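Local coordinates for conserved hypothetical protein (Bacteroides thetaiotaomicron, PDB 2AFC) that is of unknown function but has a macro-domain fold and may remove ADP-ribose from modified thymidine in DNA, at residues I21-N26 with G34-L39; K41-P46 with L74-M79; E58-G63 with N78-H83; A99-L104 with E136-E141. All blocks are in the same frame, centred on the assembly; numbering follows the deposited sequence.

Contact 1 of 4, residues I21-N26 with G34-L39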
loop_
_atom_site.group_PDB
_atom_site.type_symbol
_atom_site.label_atom_id
_atom_site.label_comp_id
_atom_site.label_asym_id
_atom_site.label_seq_id
_atom_site.Cartn_x
_atom_site.Cartn_y
_atom_site.Cartn_z
ATOM N N ILE A 21 1.975 1.518 7.172
ATOM C CA ILE A 21 0.685 1.251 6.561
ATOM C C ILE A 21 0.879 1.318 5.042
ATOM O O ILE A 21 1.237 2.361 4.495
ATOM C CB ILE A 21 -0.352 2.301 7.021
ATOM C CG1 ILE A 21 -0.531 2.208 8.539
ATOM C CG2 ILE A 21 -1.685 2.075 6.311
ATOM C CD1 ILE A 21 0.548 2.871 9.315
ATOM N N THR A 22 0.653 0.189 4.382
ATOM C CA THR A 22 0.798 0.067 2.938
ATOM C C THR A 22 -0.553 -0.012 2.247
ATOM O O THR A 22 -1.451 -0.701 2.721
ATOM C CB THR A 22 1.534 -1.234 2.550
ATOM O OG1 THR A 22 0.770 -2.356 3.008
ATOM C CG2 THR A 22 2.916 -1.297 3.166
ATOM N N HIS A 23 -0.678 0.675 1.112
ATOM C CA HIS A 23 -1.907 0.653 0.316
ATOM C C HIS A 23 -1.589 1.020 -1.135
ATOM O O HIS A 23 -0.611 1.713 -1.409
ATOM C CB HIS A 23 -2.946 1.621 0.882
ATOM C CG HIS A 23 -2.707 3.051 0.518
ATOM N ND1 HIS A 23 -1.723 3.816 1.103
ATOM C CD2 HIS A 23 -3.342 3.863 -0.361
ATOM C CE1 HIS A 23 -1.762 5.038 0.604
ATOM N NE2 HIS A 23 -2.736 5.094 -0.287
ATOM N N ILE A 24 -2.435 0.563 -2.051
ATOM C CA ILE A 24 -2.248 0.785 -3.480
ATOM C C ILE A 24 -2.855 2.052 -4.061
ATOM O O ILE A 24 -4.066 2.218 -4.055
ATOM C CB ILE A 24 -2.831 -0.387 -4.290
ATOM C CG1 ILE A 24 -2.302 -1.708 -3.750
ATOM C CG2 ILE A 24 -2.466 -0.247 -5.761
ATOM C CD1 ILE A 24 -3.082 -2.944 -4.195
ATOM N N CYS A 25 -2.002 2.926 -4.586
ATOM C CA CYS A 25 -2.423 4.165 -5.230
ATOM C C CYS A 25 -2.421 3.890 -6.723
ATOM O O CYS A 25 -1.822 2.911 -7.168
ATOM C CB CYS A 25 -1.434 5.288 -4.949
ATOM S SG CYS A 25 -1.453 5.919 -3.274
ATOM N N ASN A 26 -3.098 4.734 -7.496
ATOM C CA ASN A 26 -3.126 4.566 -8.947
ATOM C C ASN A 26 -2.082 5.519 -9.522
ATOM O O ASN A 26 -1.548 6.357 -8.796
ATOM C CB ASN A 26 -4.513 4.917 -9.495
ATOM C CG ASN A 26 -4.968 6.301 -9.075
ATOM O OD1 ASN A 26 -4.396 7.315 -9.489
ATOM N ND2 ASN A 26 -5.998 6.353 -8.238
ATOM N N GLY A 34 -12.506 5.109 -0.951
ATOM C CA GLY A 34 -11.994 3.996 -0.170
ATOM C C GLY A 34 -10.968 4.288 0.902
ATOM O O GLY A 34 -11.072 5.273 1.630
ATOM N N PHE A 35 -9.962 3.424 0.994
ATOM C CA PHE A 35 -8.931 3.577 2.008
ATOM C C PHE A 35 -8.255 4.939 2.035
ATOM O O PHE A 35 -7.937 5.442 3.112
ATOM C CB PHE A 35 -7.866 2.491 1.861
ATOM C CG PHE A 35 -6.959 2.376 3.056
ATOM C CD1 PHE A 35 -7.404 1.769 4.233
ATOM C CD2 PHE A 35 -5.665 2.887 3.011
ATOM C CE1 PHE A 35 -6.567 1.671 5.350
ATOM C CE2 PHE A 35 -4.819 2.802 4.112
ATOM C CZ PHE A 35 -5.268 2.190 5.289
ATOM N N VAL A 36 -8.022 5.538 0.868
ATOM C CA VAL A 36 -7.377 6.848 0.829
ATOM C C VAL A 36 -8.087 7.862 1.717
ATOM O O VAL A 36 -7.436 8.637 2.415
ATOM C CB VAL A 36 -7.306 7.407 -0.604
ATOM C CG1 VAL A 36 -6.315 6.592 -1.429
ATOM C CG2 VAL A 36 -8.693 7.384 -1.244
ATOM N N LEU A 37 -9.417 7.847 1.695
ATOM C CA LEU A 37 -10.222 8.764 2.505
ATOM C C LEU A 37 -10.026 8.506 3.990
ATOM O O LEU A 37 -10.027 9.438 4.796
ATOM C CB LEU A 37 -11.707 8.616 2.161
ATOM C CG LEU A 37 -12.113 9.036 0.746
ATOM C CD1 LEU A 37 -13.563 8.670 0.486
ATOM C CD2 LEU A 37 -11.895 10.534 0.584
ATOM N N ALA A 38 -9.863 7.241 4.356
ATOM C CA ALA A 38 -9.667 6.910 5.764
ATOM C C ALA A 38 -8.330 7.486 6.210
ATOM O O ALA A 38 -8.149 7.826 7.378
ATOM C CB ALA A 38 -9.687 5.400 5.968
ATOM N N LEU A 39 -7.397 7.593 5.268
ATOM C CA LEU A 39 -6.084 8.146 5.557
ATOM C C LEU A 39 -6.199 9.650 5.703
ATOM O O LEU A 39 -5.576 10.244 6.574
ATOM C CB LEU A 39 -5.096 7.833 4.432
ATOM C CG LEU A 39 -4.557 6.415 4.251
ATOM C CD1 LEU A 39 -3.711 6.393 2.977
ATOM C CD2 LEU A 39 -3.721 5.994 5.466
#

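Contact 2 of 4, residues K41-P46 with L74-M79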
loop_
_atom_site.group_PDB
_atom_site.type_symbol
_atom_site.label_atom_id
_atom_site.label_comp_id
_atom_site.label_asym_id
_atom_site.label_seq_id
_atom_site.Cartn_x
_atom_site.Cartn_y
_atom_site.Cartn_z
ATOM N N LYS A 41 -8.767 11.098 6.624
ATOM C CA LYS A 41 -9.584 11.328 7.802
ATOM C C LYS A 41 -8.647 11.678 8.961
ATOM O O LYS A 41 -8.957 12.541 9.787
ATOM C CB LYS A 41 -10.394 10.074 8.116
ATOM C CG LYS A 41 -11.252 10.153 9.361
ATOM C CD LYS A 41 -11.963 8.823 9.574
ATOM C CE LYS A 41 -12.587 8.728 10.960
ATOM N NZ LYS A 41 -13.198 7.386 11.200
ATOM N N LYS A 42 -7.490 11.020 9.013
ATOM C CA LYS A 42 -6.518 11.297 10.073
ATOM C C LYS A 42 -5.387 12.245 9.669
ATOM O O LYS A 42 -5.092 13.200 10.385
ATOM C CB LYS A 42 -5.884 10.002 10.594
ATOM C CG LYS A 42 -6.755 9.196 11.534
ATOM C CD LYS A 42 -5.932 8.124 12.225
ATOM C CE LYS A 42 -6.785 7.276 13.141
ATOM N NZ LYS A 42 -7.895 6.632 12.388
ATOM N N TRP A 43 -4.757 11.992 8.526
ATOM C CA TRP A 43 -3.634 12.827 8.108
ATOM C C TRP A 43 -3.771 13.467 6.727
ATOM O O TRP A 43 -4.192 12.820 5.769
ATOM C CB TRP A 43 -2.352 12.000 8.128
ATOM C CG TRP A 43 -2.202 11.127 9.331
ATOM C CD1 TRP A 43 -1.757 11.498 10.561
ATOM C CD2 TRP A 43 -2.472 9.721 9.403
ATOM N NE1 TRP A 43 -1.720 10.403 11.402
ATOM C CE2 TRP A 43 -2.152 9.301 10.715
ATOM C CE3 TRP A 43 -2.945 8.776 8.486
ATOM C CZ2 TRP A 43 -2.296 7.966 11.134
ATOM C CZ3 TRP A 43 -3.087 7.439 8.904
ATOM C CH2 TRP A 43 -2.760 7.054 10.215
ATOM N N LYS A 44 -3.400 14.739 6.623
ATOM C CA LYS A 44 -3.464 15.418 5.339
ATOM C C LYS A 44 -2.203 15.139 4.515
ATOM O O LYS A 44 -2.237 15.245 3.292
ATOM C CB LYS A 44 -3.638 16.932 5.532
ATOM C CG LYS A 44 -2.551 17.617 6.358
ATOM C CD LYS A 44 -1.306 17.960 5.535
ATOM C CE LYS A 44 -0.307 18.779 6.363
ATOM N NZ LYS A 44 0.907 19.170 5.582
HETATM N N MSE A 45 -1.117 14.755 5.187
HETATM C CA MSE A 45 0.175 14.487 4.532
HETATM C C MSE A 45 0.228 13.434 3.433
HETATM O O MSE A 45 0.754 13.697 2.357
HETATM C CB MSE A 45 1.239 14.167 5.577
HETATM C CG MSE A 45 1.687 15.381 6.347
HETATM SE SE MSE A 45 3.275 15.009 7.348
HETATM C CE MSE A 45 2.499 14.838 9.128
ATOM N N PRO A 46 -0.292 12.221 3.687
ATOM C CA PRO A 46 -0.231 11.227 2.613
ATOM C C PRO A 46 -0.829 11.729 1.299
ATOM O O PRO A 46 -0.202 11.623 0.246
ATOM C CB PRO A 46 -0.998 10.054 3.195
ATOM C CG PRO A 46 -0.616 10.116 4.623
ATOM C CD PRO A 46 -0.734 11.596 4.944
ATOM N N LEU A 74 5.510 5.905 12.919
ATOM C CA LEU A 74 4.410 5.522 12.040
ATOM C C LEU A 74 4.583 6.087 10.633
ATOM O O LEU A 74 4.729 7.301 10.456
ATOM C CB LEU A 74 3.076 5.999 12.641
ATOM C CG LEU A 74 1.822 5.565 11.880
ATOM C CD1 LEU A 74 1.774 4.044 11.853
ATOM C CD2 LEU A 74 0.558 6.146 12.530
ATOM N N TYR A 75 4.559 5.209 9.635
ATOM C CA TYR A 75 4.714 5.641 8.249
ATOM C C TYR A 75 3.647 5.090 7.324
ATOM O O TYR A 75 3.229 3.936 7.438
ATOM C CB TYR A 75 6.061 5.208 7.668
ATOM C CG TYR A 75 7.279 5.630 8.441
ATOM C CD1 TYR A 75 7.599 5.026 9.656
ATOM C CD2 TYR A 75 8.163 6.582 7.920
ATOM C CE1 TYR A 75 8.771 5.346 10.328
ATOM C CE2 TYR A 75 9.341 6.909 8.585
ATOM C CZ TYR A 75 9.640 6.282 9.792
ATOM O OH TYR A 75 10.809 6.586 10.456
ATOM N N VAL A 76 3.224 5.922 6.385
ATOM C CA VAL A 76 2.244 5.501 5.402
ATOM C C VAL A 76 3.059 5.188 4.153
ATOM O O VAL A 76 3.982 5.927 3.808
ATOM C CB VAL A 76 1.239 6.624 5.077
ATOM C CG1 VAL A 76 0.235 6.132 4.067
ATOM C CG2 VAL A 76 0.535 7.079 6.341
ATOM N N ALA A 77 2.724 4.098 3.474
ATOM C CA ALA A 77 3.446 3.713 2.270
ATOM C C ALA A 77 2.559 3.806 1.031
ATOM O O ALA A 77 1.728 2.928 0.795
ATOM C CB ALA A 77 3.997 2.283 2.422
ATOM N N ASN A 78 2.729 4.874 0.250
ATOM C CA ASN A 78 1.947 5.060 -0.983
ATOM C C ASN A 78 2.553 4.182 -2.062
ATOM O O ASN A 78 3.632 4.467 -2.570
ATOM C CB ASN A 78 1.962 6.529 -1.428
ATOM C CG ASN A 78 1.114 7.425 -0.525
ATOM O OD1 ASN A 78 0.003 7.062 -0.156
ATOM N ND2 ASN A 78 1.629 8.597 -0.182
HETATM N N MSE A 79 1.863 3.105 -2.407
HETATM C CA MSE A 79 2.387 2.181 -3.400
HETATM C C MSE A 79 1.666 2.268 -4.732
HETATM O O MSE A 79 0.470 1.975 -4.823
HETATM C CB MSE A 79 2.297 0.735 -2.901
HETATM C CG MSE A 79 2.648 0.537 -1.439
HETATM SE SE MSE A 79 2.898 -1.343 -0.956
HETATM C CE MSE A 79 1.087 -1.879 -1.235
#

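Contact 3 of 4, residues E58-G63 with N78-H83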
loop_
_atom_site.group_PDB
_atom_site.type_symbol
_atom_site.label_atom_id
_atom_site.label_comp_id
_atom_site.label_asym_id
_atom_site.label_seq_id
_atom_site.Cartn_x
_atom_site.Cartn_y
_atom_site.Cartn_z
ATOM N N GLU A 58 8.373 12.929 -10.905
ATOM C CA GLU A 58 9.741 12.473 -10.677
ATOM C C GLU A 58 9.735 11.058 -10.102
ATOM O O GLU A 58 9.582 10.861 -8.900
ATOM C CB GLU A 58 10.455 13.441 -9.738
ATOM C CG GLU A 58 10.291 14.887 -10.185
ATOM C CD GLU A 58 11.152 15.861 -9.410
ATOM O OE1 GLU A 58 11.096 15.849 -8.160
ATOM O OE2 GLU A 58 11.878 16.647 -10.057
ATOM N N GLU A 59 9.893 10.077 -10.983
ATOM C CA GLU A 59 9.889 8.673 -10.602
ATOM C C GLU A 59 8.510 8.225 -10.124
ATOM O O GLU A 59 8.367 7.232 -9.409
ATOM C CB GLU A 59 10.946 8.405 -9.529
ATOM C CG GLU A 59 12.369 8.622 -10.029
ATOM C CD GLU A 59 13.425 8.252 -9.005
ATOM O OE1 GLU A 59 13.601 7.043 -8.739
ATOM O OE2 GLU A 59 14.077 9.172 -8.466
ATOM N N PHE A 60 7.490 8.971 -10.523
ATOM C CA PHE A 60 6.130 8.619 -10.178
ATOM C C PHE A 60 5.774 7.573 -11.217
ATOM O O PHE A 60 5.343 7.908 -12.312
ATOM C CB PHE A 60 5.210 9.822 -10.340
ATOM C CG PHE A 60 3.783 9.535 -10.001
ATOM C CD1 PHE A 60 3.317 9.715 -8.703
ATOM C CD2 PHE A 60 2.906 9.066 -10.971
ATOM C CE1 PHE A 60 1.995 9.434 -8.371
ATOM C CE2 PHE A 60 1.576 8.781 -10.649
ATOM C CZ PHE A 60 1.121 8.966 -9.343
ATOM N N THR A 61 5.951 6.305 -10.884
ATOM C CA THR A 61 5.672 5.254 -11.848
ATOM C C THR A 61 5.310 3.949 -11.138
ATOM O O THR A 61 5.627 3.772 -9.969
ATOM C CB THR A 61 6.914 5.039 -12.746
ATOM O OG1 THR A 61 6.648 4.016 -13.713
ATOM C CG2 THR A 61 8.112 4.639 -11.900
ATOM N N LEU A 62 4.635 3.049 -11.846
ATOM C CA LEU A 62 4.218 1.764 -11.292
ATOM C C LEU A 62 5.403 1.017 -10.683
ATOM O O LEU A 62 6.448 0.879 -11.313
ATOM C CB LEU A 62 3.565 0.912 -12.392
ATOM C CG LEU A 62 2.173 1.331 -12.886
ATOM C CD1 LEU A 62 1.891 0.774 -14.288
ATOM C CD2 LEU A 62 1.126 0.840 -11.890
ATOM N N GLY A 63 5.244 0.545 -9.450
ATOM C CA GLY A 63 6.318 -0.181 -8.797
ATOM C C GLY A 63 7.049 0.701 -7.808
ATOM O O GLY A 63 7.748 0.208 -6.919
ATOM N N ASN A 78 2.729 4.874 0.250
ATOM C CA ASN A 78 1.947 5.060 -0.983
ATOM C C ASN A 78 2.553 4.182 -2.062
ATOM O O ASN A 78 3.632 4.467 -2.570
ATOM C CB ASN A 78 1.962 6.529 -1.428
ATOM C CG ASN A 78 1.114 7.425 -0.525
ATOM O OD1 ASN A 78 0.003 7.062 -0.156
ATOM N ND2 ASN A 78 1.629 8.597 -0.182
HETATM N N MSE A 79 1.863 3.105 -2.407
HETATM C CA MSE A 79 2.387 2.181 -3.400
HETATM C C MSE A 79 1.666 2.268 -4.732
HETATM O O MSE A 79 0.470 1.975 -4.823
HETATM C CB MSE A 79 2.297 0.735 -2.901
HETATM C CG MSE A 79 2.648 0.537 -1.439
HETATM SE SE MSE A 79 2.898 -1.343 -0.956
HETATM C CE MSE A 79 1.087 -1.879 -1.235
ATOM N N ILE A 80 2.401 2.631 -5.775
ATOM C CA ILE A 80 1.796 2.736 -7.095
ATOM C C ILE A 80 1.746 1.379 -7.787
ATOM O O ILE A 80 2.647 1.031 -8.559
ATOM C CB ILE A 80 2.564 3.744 -7.980
ATOM C CG1 ILE A 80 2.579 5.118 -7.304
ATOM C CG2 ILE A 80 1.890 3.872 -9.331
ATOM C CD1 ILE A 80 1.208 5.790 -6.988
ATOM N N GLY A 81 0.690 0.615 -7.507
ATOM C CA GLY A 81 0.520 -0.701 -8.112
ATOM C C GLY A 81 -0.750 -0.794 -8.939
ATOM O O GLY A 81 -1.231 -1.883 -9.282
ATOM N N GLN A 82 -1.290 0.364 -9.290
ATOM C CA GLN A 82 -2.522 0.413 -10.067
ATOM C C GLN A 82 -2.385 1.311 -11.302
ATOM O O GLN A 82 -1.912 2.448 -11.225
ATOM C CB GLN A 82 -3.648 0.916 -9.168
ATOM C CG GLN A 82 -4.964 0.225 -9.397
ATOM C CD GLN A 82 -6.066 0.793 -8.526
ATOM O OE1 GLN A 82 -6.185 0.452 -7.345
ATOM N NE2 GLN A 82 -6.874 1.678 -9.105
ATOM N N HIS A 83 -2.811 0.794 -12.442
ATOM C CA HIS A 83 -2.724 1.543 -13.691
ATOM C C HIS A 83 -4.075 2.135 -14.075
ATOM O O HIS A 83 -4.951 1.428 -14.565
ATOM C CB HIS A 83 -2.235 0.635 -14.815
ATOM C CG HIS A 83 -2.095 1.342 -16.122
ATOM N ND1 HIS A 83 -2.668 0.876 -17.286
ATOM C CD2 HIS A 83 -1.486 2.509 -16.440
ATOM C CE1 HIS A 83 -2.420 1.729 -18.264
ATOM N NE2 HIS A 83 -1.707 2.728 -17.776
#

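Contact 4 of 4, residues A99-L104 with E136-E141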
loop_
_atom_site.group_PDB
_atom_site.type_symbol
_atom_site.label_atom_id
_atom_site.label_comp_id
_atom_site.label_asym_id
_atom_site.label_seq_id
_atom_site.Cartn_x
_atom_site.Cartn_y
_atom_site.Cartn_z
ATOM N N ALA A 99 3.868 -4.834 -10.381
ATOM C CA ALA A 99 4.147 -3.553 -9.754
ATOM C C ALA A 99 4.010 -3.673 -8.247
ATOM O O ALA A 99 4.845 -3.161 -7.501
ATOM C CB ALA A 99 3.192 -2.504 -10.265
ATOM N N VAL A 100 2.952 -4.344 -7.793
ATOM C CA VAL A 100 2.744 -4.506 -6.353
ATOM C C VAL A 100 3.937 -5.280 -5.788
ATOM O O VAL A 100 4.390 -5.009 -4.666
ATOM C CB VAL A 100 1.424 -5.264 -6.035
ATOM C CG1 VAL A 100 1.307 -5.508 -4.536
ATOM C CG2 VAL A 100 0.223 -4.454 -6.516
ATOM N N ARG A 101 4.447 -6.225 -6.576
ATOM C CA ARG A 101 5.613 -7.015 -6.179
ATOM C C ARG A 101 6.824 -6.116 -5.959
ATOM O O ARG A 101 7.505 -6.228 -4.942
ATOM C CB ARG A 101 5.956 -8.048 -7.248
ATOM C CG ARG A 101 5.114 -9.306 -7.177
ATOM C CD ARG A 101 5.466 -10.272 -8.300
ATOM N NE ARG A 101 5.327 -11.663 -7.881
ATOM C CZ ARG A 101 6.043 -12.216 -6.908
ATOM N NH1 ARG A 101 6.944 -11.491 -6.262
ATOM N NH2 ARG A 101 5.856 -13.486 -6.578
ATOM N N GLN A 102 7.100 -5.233 -6.916
ATOM C CA GLN A 102 8.239 -4.334 -6.773
ATOM C C GLN A 102 8.000 -3.490 -5.540
ATOM O O GLN A 102 8.868 -3.385 -4.671
ATOM C CB GLN A 102 8.377 -3.405 -7.977
ATOM C CG GLN A 102 8.721 -4.072 -9.287
ATOM C CD GLN A 102 8.809 -3.067 -10.425
ATOM O OE1 GLN A 102 9.576 -2.095 -10.356
ATOM N NE2 GLN A 102 8.019 -3.291 -11.474
ATOM N N CYS A 103 6.814 -2.888 -5.474
ATOM C CA CYS A 103 6.445 -2.040 -4.349
ATOM C C CYS A 103 6.722 -2.708 -3.005
ATOM O O CYS A 103 7.424 -2.146 -2.163
ATOM C CB CYS A 103 4.960 -1.644 -4.433
ATOM S SG CYS A 103 4.546 -0.430 -5.727
ATOM N N LEU A 104 6.177 -3.908 -2.819
ATOM C CA LEU A 104 6.347 -4.648 -1.574
ATOM C C LEU A 104 7.805 -5.008 -1.354
ATOM O O LEU A 104 8.318 -4.931 -0.233
ATOM C CB LEU A 104 5.488 -5.917 -1.581
ATOM C CG LEU A 104 3.969 -5.706 -1.573
ATOM C CD1 LEU A 104 3.275 -7.039 -1.649
ATOM C CD2 LEU A 104 3.552 -4.955 -0.330
ATOM N N GLU A 136 -2.417 -12.590 -1.975
ATOM C CA GLU A 136 -1.929 -13.288 -0.792
ATOM C C GLU A 136 -0.556 -13.919 -1.033
ATOM O O GLU A 136 0.327 -13.849 -0.174
ATOM C CB GLU A 136 -2.938 -14.360 -0.377
ATOM C CG GLU A 136 -2.524 -15.210 0.806
ATOM C CD GLU A 136 -3.669 -16.069 1.299
ATOM O OE1 GLU A 136 -4.280 -16.779 0.467
ATOM O OE2 GLU A 136 -3.957 -16.028 2.517
ATOM N N GLN A 137 -0.379 -14.532 -2.201
ATOM C CA GLN A 137 0.894 -15.162 -2.552
ATOM C C GLN A 137 2.020 -14.136 -2.656
ATOM O O GLN A 137 3.148 -14.396 -2.237
ATOM C CB GLN A 137 0.771 -15.910 -3.876
ATOM C CG GLN A 137 -0.004 -17.204 -3.770
ATOM C CD GLN A 137 0.659 -18.177 -2.825
ATOM O OE1 GLN A 137 0.055 -18.622 -1.850
ATOM N NE2 GLN A 137 1.921 -18.507 -3.102
ATOM N N ILE A 138 1.708 -12.975 -3.222
ATOM C CA ILE A 138 2.693 -11.918 -3.371
ATOM C C ILE A 138 3.198 -11.492 -2.003
ATOM O O ILE A 138 4.402 -11.470 -1.765
ATOM C CB ILE A 138 2.097 -10.700 -4.108
ATOM C CG1 ILE A 138 1.614 -11.131 -5.493
ATOM C CG2 ILE A 138 3.139 -9.607 -4.242
ATOM C CD1 ILE A 138 2.674 -11.684 -6.488
ATOM N N ILE A 139 2.274 -11.164 -1.104
ATOM C CA ILE A 139 2.615 -10.744 0.255
ATOM C C ILE A 139 3.538 -11.778 0.887
ATOM O O ILE A 139 4.513 -11.455 1.558
ATOM C CB ILE A 139 1.370 -10.679 1.152
ATOM C CG1 ILE A 139 0.220 -9.992 0.415
ATOM C CG2 ILE A 139 1.717 -9.978 2.458
ATOM C CD1 ILE A 139 0.431 -8.515 -0.011
ATOM N N LYS A 140 3.182 -13.032 0.663
ATOM C CA LYS A 140 3.902 -14.174 1.183
ATOM C C LYS A 140 5.345 -14.204 0.682
ATOM O O LYS A 140 6.287 -14.169 1.480
ATOM C CB LYS A 140 3.153 -15.438 0.758
ATOM C CG LYS A 140 3.606 -16.742 1.378
ATOM C CD LYS A 140 2.823 -17.887 0.738
ATOM C CE LYS A 140 3.333 -19.257 1.155
ATOM N NZ LYS A 140 2.695 -20.332 0.327
ATOM N N GLU A 141 5.515 -14.246 -0.639
ATOM C CA GLU A 141 6.845 -14.310 -1.236
ATOM C C GLU A 141 7.714 -13.086 -0.995
ATOM O O GLU A 141 8.935 -13.195 -0.953
ATOM C CB GLU A 141 6.755 -14.553 -2.749
ATOM C CG GLU A 141 8.110 -14.904 -3.373
ATOM C CD GLU A 141 8.115 -14.911 -4.900
ATOM O OE1 GLU A 141 7.318 -15.657 -5.504
ATOM O OE2 GLU A 141 8.932 -14.171 -5.501
#

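Contact 1 of 4, residues I21-N26 with G34-L39
Leu39 and His23 approach from opposite directions, and the leucine sets one methyl, CD1, over a face of the imidazole. Leu39 CD1 lies 3.7 Å from the ring centroid of His23, 26° off the ring normal, a CH-pi contact displaced toward the CE1 and NE2 rim. The imidazole hangs from strand 19-26 with CG between its own backbone N and carbonyl carbon (chi1 79°), which turns it toward helix 35-42. The Phe35 ring meets His23 obliquely, planes at 46°, and its CD2 rests 3.7 Å from His23 CB. At the far rim of the phenyl group, Ile21 CG2 comes in near the ring plane, 3.7 Å from Phe35 CZ, the two side chains crossing at about a right angle. Val36 adds CG1 at 4.0 Å from His23 NE2. Phe35 also touches Pro121 of strand 117-121 and Ala10, while strand 19-26 bonds through its backbone to strand 74-82. Strand and helix are linked here without a single hydrogen bond; the contact is hydrophobic and CH-pi in character, and the imidazole, though polar, offers a flat face to a leucine methyl.

Contact 2 of 4, residues K41-P46 with L74-M79
Trp43, just past the end of helix 35-42, reaches strand 74-82 with the benzo part of its indole: Trp43 CZ2 lies 3.7 Å from Leu74 CD2, and the leucine side chain crosses the tryptophan at about a right angle. Trp43 CG is anti to the carbonyl carbon (chi1 -43°), which turns the six-membered ring inward to the strand. Trp43 CE3 is 4.4 Å from Val76 CG2, a looser touch, and both methyls meet the ring obliquely. Lys42, the preceding residue, lays its CB over one indole face, 3.6 Å above the Trp43 plane, and Trp43 NE1 makes a weak hydrogen bond to Glu71 on strand 65-71. The chain then turns into helix 45-56, where Pro46 takes up the contact. Pro46 CG packs 3.7 Å from Val76 CG2, so that this one valine methyl is shared by the pyrrolidine and the indole. Val70 of strand 65-71 touches Trp43, Pro46 and Val76 alike and extends the apolar layer. Carbonyl O of Pro46 lies 3.6 Å from Asn78 ND2, but that amide nitrogen is held by a hydrogen bond to Gln66 OE1, so the Pro46 carbonyl is only a near neighbour. Leu74, Val76 and Asn78, every second residue of the strand, thus face the junction of two consecutive helices. This is helix-on-sheet packing on one face of the mixed sheet, the layered alpha/beta/alpha architecture of the macro domain.

Contact 3 of 4, residues E58-G63 with N78-H83
One backbone hydrogen bond joins the loop after helix 45-56 to the end of strand 74-82: Gly63 N donates to Ile80 O over 2.8 Å, with 164° at the hydrogen and the donor tilted 17° from the carbonyl plane. The same oxygen, Ile80 O, receives a CA-H...O contact from Leu62 CA at 3.2 Å, so two neighbouring residues of the loop grip one carbonyl. Ile80 is the centre of an inverse gamma turn, closed by a weak bond from Gly81 N to Met79 O. The Gly63 bond lies where the loop leads into strand 65-71, the antiparallel edge strand of the macro-domain sheet, and Ile80 also bonds through its backbone to Ala64. The apolar contacts gather round the Ile80 side chain. Its CG1 is anti to the carbonyl carbon (chi1 -58°), and at the end of this branch Ile80 CD1 meets the Phe60 ring obliquely, 4.0 Å from Phe60 CZ; that ring also makes edge-to-face pairs with Trp53 and Tyr54. The other branch, Ile80 CG2, stands 4.0 Å from Leu62 CD2, and Ile80 CB is 3.7 Å from Thr61 O. With an alanine in place of Ile80, CG1, CG2 and CD1 are gone, which is likely to open a gap beside Phe60 and Leu62. Farther along, Leu62 CD2 lies 3.5 Å from Gln82 O, and Leu62 CD1 approaches His83 CB at 4.2 Å.

Contact 4 of 4, residues A99-L104 with E136-E141
Arg101 and Glu141 form a salt bridge, NH2 of the arginine 2.8 Å from OE1 of the glutamate. As a hydrogen bond it is weak and bent, and the companion from Arg101 NH1 to Glu141 OE2 is longer, 3.4 Å, and also weak. OE1 sits at the guanidinium edge, but the carboxylate is turned 48° against the guanidinium plane, so the two groups do not pair as a flat fork. Ile138 CD1 lies over one guanidinium face, while Ile138 CG2 is 3.6 Å from Arg101 CG; the isoleucine crosses the arginine at about a right angle. The arginine chain bends at chi3 (147°), and this carries the charged end past Ile138 to Glu141. Two helices of the macro domain, 97-113 and 132-144, pack here side by side in nearly the same direction, the axes of their touching segments 30° apart and 9.9 Å at closest approach. Deeper between them, Leu104 CD1 touches Ile138 CG2 at 3.7 Å and Ile139 CD1 at 3.6 Å. The stronger polar partner of the guanidinium is Glu142, whose OE2 makes a salt bridge to Arg101 NH1. A methionine in place of Arg101 would probably leave the carboxylates of Glu141 and Glu142 without the positive partner they share. Toward the sheet, Leu104 rests on Met79 of strand 74-82; Val100 touches Met135 within helix 132-144.

Overall arrangement
Along the chain the contacts follow in order, with contacts 2 and 3 both ending on strand 74-82 and sharing Asn78 and Met79. Contacts 1 and 2, centres about 8 Å apart, both use helix 35-42 and reach the neighbouring parallel strands 19-26 and 74-82. Contact 3 lies where the latter strand ends, its centre about 15 Å from that of contact 2. Contact 4, helix against helix, is about 20 Å from contact 2 between centres and across the chain's centre from it. Strand 74-82, shared by contacts 2 and 3, is paired with strand 19-26 of contact 1 and reaches helix 97-113 of contact 4 through Met79. Helices thus pack on both faces of the sheet, the three-layered macro fold.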